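Local structure of putative zinc protease (Bordetella pertussis, 3IH6) at residues Thr130-Thr135 with Arg156-Gln161. The protein probably acts as a zinc-dependent metalloendopeptidase of the peptidase M16 family, this chain being one internal piece that carries an inactive-type M16 domain. Numbering follows the deposited sequence.
Sequences TAWQQT and RLFFLQ
Trp-132 and Phe-158 both carry CG anti to the backbone N (chi1 -168° and 179°), which swings each ring off its own helix and lays the two together in an offset stack. The stack joins two helices of the helical layer of this alpha+beta domain of the M16 type, 118-136 and 157-167. The segment axes of 130-135 and 157-161 run roughly antiparallel and come within 11.8 Å, too far for backbones to touch, so the aromatic side chains span the gap. The indole five-membered ring and the Phe-158 ring have centroids 4.5 Å apart and planes tilted by 23°; NE1 of Trp-132 lies over one face of the phenyl, toward its rim.

The same indole nitrogen also reaches the backbone. Trp-132 NE1 donates a hydrogen bond to Phe-158 O (3.0 Å), the donor standing well off the carbonyl plane. One residue thus offers both its ring and its carbonyl to the tryptophan, a pairing that probably holds the rotation of the buried indole and satisfies its polar N-H. Arg-162, one turn further along 157-167, adds a cation-pi contact to the indole, and Tyr-136 stacks on it from its own helix.

Phe-159 meets the benzo edge of the indole, with its CD1 3.9 Å from Trp-132 CZ2, while CD2 of Phe-158 sits over the centre of the Phe-159 ring. Beyond the stack, Phe-158 packs on Ala-145 and Leu-146 of helix 139-152, the helix that links the two segments in sequence, and Phe-159 touches Leu-26 of a second subunit. Thr-135, a turn after Trp-132, meets the rim of the same Phe-158 ring: its methyl CG2 approaches the phenyl obliquely, 3.7 Å from Phe-158 CE1.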
loop_
_atom_site.group_PDB
_atom_site.type_symbol
_atom_site.label_atom_id
_atom_site.label_comp_id
_atom_site.label_asym_id
_atom_site.label_seq_id
_atom_site.Cartn_x
_atom_site.Cartn_y
_atom_site.Cartn_z
ATOM N N THR E 130 -8.874 14.214 6.015
ATOM C CA THR E 130 -7.931 13.123 6.308
ATOM C C THR E 130 -7.418 12.459 5.032
ATOM O O THR E 130 -6.235 12.172 4.904
ATOM C CB THR E 130 -8.638 12.030 7.196
ATOM O OG1 THR E 130 -9.166 12.648 8.372
ATOM C CG2 THR E 130 -7.713 10.911 7.596
ATOM N N ALA E 131 -8.342 12.175 4.110
ATOM C CA ALA E 131 -7.988 11.557 2.809
ATOM C C ALA E 131 -7.085 12.517 2.056
ATOM O O ALA E 131 -6.048 12.100 1.545
ATOM C CB ALA E 131 -9.224 11.231 1.995
ATOM N N TRP E 132 -7.442 13.804 2.087
ATOM C CA TRP E 132 -6.683 14.865 1.429
ATOM C C TRP E 132 -5.241 14.996 1.953
ATOM O O TRP E 132 -4.323 15.135 1.160
ATOM C CB TRP E 132 -7.401 16.231 1.485
ATOM C CG TRP E 132 -6.741 17.246 0.539
ATOM C CD1 TRP E 132 -7.091 17.514 -0.775
ATOM C CD2 TRP E 132 -5.591 18.062 0.811
ATOM N NE1 TRP E 132 -6.252 18.455 -1.309
ATOM C CE2 TRP E 132 -5.314 18.799 -0.361
ATOM C CE3 TRP E 132 -4.776 18.250 1.936
ATOM C CZ2 TRP E 132 -4.263 19.721 -0.430
ATOM C CZ3 TRP E 132 -3.723 19.155 1.856
ATOM C CH2 TRP E 132 -3.476 19.871 0.675
ATOM N N GLN E 133 -5.069 14.945 3.275
ATOM C CA GLN E 133 -3.766 15.088 3.917
ATOM C C GLN E 133 -2.915 13.875 3.599
ATOM O O GLN E 133 -1.700 13.974 3.499
ATOM C CB GLN E 133 -3.905 15.214 5.444
ATOM C CG GLN E 133 -4.451 16.562 5.990
ATOM C CD GLN E 133 -3.691 17.813 5.475
ATOM O OE1 GLN E 133 -2.497 17.755 5.148
ATOM N NE2 GLN E 133 -4.404 18.955 5.412
ATOM N N GLN E 134 -3.563 12.726 3.450
ATOM C CA GLN E 134 -2.816 11.506 3.113
ATOM C C GLN E 134 -2.308 11.581 1.689
ATOM O O GLN E 134 -1.170 11.161 1.412
ATOM C CB GLN E 134 -3.640 10.237 3.369
ATOM C CG GLN E 134 -3.681 9.881 4.838
ATOM C CD GLN E 134 -4.770 8.884 5.181
ATOM O OE1 GLN E 134 -5.088 8.009 4.391
ATOM N NE2 GLN E 134 -5.340 9.011 6.373
ATOM N N THR E 135 -3.133 12.130 0.796
ATOM C CA THR E 135 -2.724 12.366 -0.582
ATOM C C THR E 135 -1.570 13.338 -0.674
ATOM O O THR E 135 -0.552 13.048 -1.295
ATOM C CB THR E 135 -3.877 12.903 -1.423
ATOM O OG1 THR E 135 -4.786 11.833 -1.663
ATOM C CG2 THR E 135 -3.379 13.424 -2.754
ATOM N N ARG E 156 -5.807 24.210 -10.231
ATOM C CA ARG E 156 -6.156 24.795 -8.938
ATOM C C ARG E 156 -7.102 23.938 -8.088
ATOM O O ARG E 156 -6.987 23.945 -6.860
ATOM C CB ARG E 156 -6.734 26.207 -9.093
ATOM C CG ARG E 156 -5.733 27.292 -9.561
ATOM C CD ARG E 156 -6.464 28.576 -9.952
ATOM N NE ARG E 156 -7.861 28.261 -10.253
ATOM C CZ ARG E 156 -8.909 28.989 -9.883
ATOM N NH1 ARG E 156 -10.142 28.572 -10.193
ATOM N NH2 ARG E 156 -8.725 30.117 -9.201
ATOM N N LEU E 157 -8.000 23.195 -8.728
ATOM C CA LEU E 157 -8.952 22.348 -7.994
ATOM C C LEU E 157 -8.383 21.462 -6.848
ATOM O O LEU E 157 -9.017 21.335 -5.768
ATOM C CB LEU E 157 -9.839 21.539 -8.963
ATOM C CG LEU E 157 -10.744 22.398 -9.860
ATOM C CD1 LEU E 157 -11.370 21.544 -10.949
ATOM C CD2 LEU E 157 -11.817 23.044 -9.005
ATOM N N PHE E 158 -7.223 20.836 -7.057
ATOM C CA PHE E 158 -6.606 20.031 -5.979
ATOM C C PHE E 158 -6.565 20.796 -4.667
ATOM O O PHE E 158 -6.945 20.263 -3.609
ATOM C CB PHE E 158 -5.199 19.524 -6.351
ATOM C CG PHE E 158 -4.547 18.733 -5.248
ATOM C CD1 PHE E 158 -5.125 17.555 -4.787
ATOM C CD2 PHE E 158 -3.406 19.186 -4.634
ATOM C CE1 PHE E 158 -4.553 16.840 -3.752
ATOM C CE2 PHE E 158 -2.824 18.462 -3.588
ATOM C CZ PHE E 158 -3.407 17.289 -3.153
ATOM N N PHE E 159 -6.174 22.074 -4.729
ATOM C CA PHE E 159 -6.137 22.894 -3.545
ATOM C C PHE E 159 -7.443 23.578 -3.215
ATOM O O PHE E 159 -7.784 23.748 -2.034
ATOM C CB PHE E 159 -5.008 23.929 -3.652
ATOM C CG PHE E 159 -3.671 23.311 -3.743
ATOM C CD1 PHE E 159 -3.056 22.789 -2.601
ATOM C CD2 PHE E 159 -3.042 23.188 -4.967
ATOM C CE1 PHE E 159 -1.808 22.195 -2.695
ATOM C CE2 PHE E 159 -1.801 22.602 -5.051
ATOM C CZ PHE E 159 -1.192 22.103 -3.906
ATOM N N LEU E 160 -8.173 23.976 -4.252
ATOM C CA LEU E 160 -9.399 24.731 -4.059
ATOM C C LEU E 160 -10.479 23.865 -3.422
ATOM O O LEU E 160 -11.188 24.358 -2.529
ATOM C CB LEU E 160 -9.889 25.374 -5.368
ATOM C CG LEU E 160 -11.247 26.108 -5.386
ATOM C CD1 LEU E 160 -11.341 27.304 -4.414
ATOM C CD2 LEU E 160 -11.590 26.550 -6.828
ATOM N N GLN E 161 -10.576 22.588 -3.848
ATOM C CA GLN E 161 -11.586 21.667 -3.320
ATOM C C GLN E 161 -11.347 21.520 -1.822
ATOM O O GLN E 161 -12.286 21.593 -1.032
ATOM C CB GLN E 161 -11.598 20.280 -4.025
ATOM C CG GLN E 161 -11.984 20.201 -5.544
ATOM C CD GLN E 161 -13.325 20.837 -5.931
ATOM O OE1 GLN E 161 -13.764 21.807 -5.325
ATOM N NE2 GLN E 161 -13.967 20.299 -6.987
#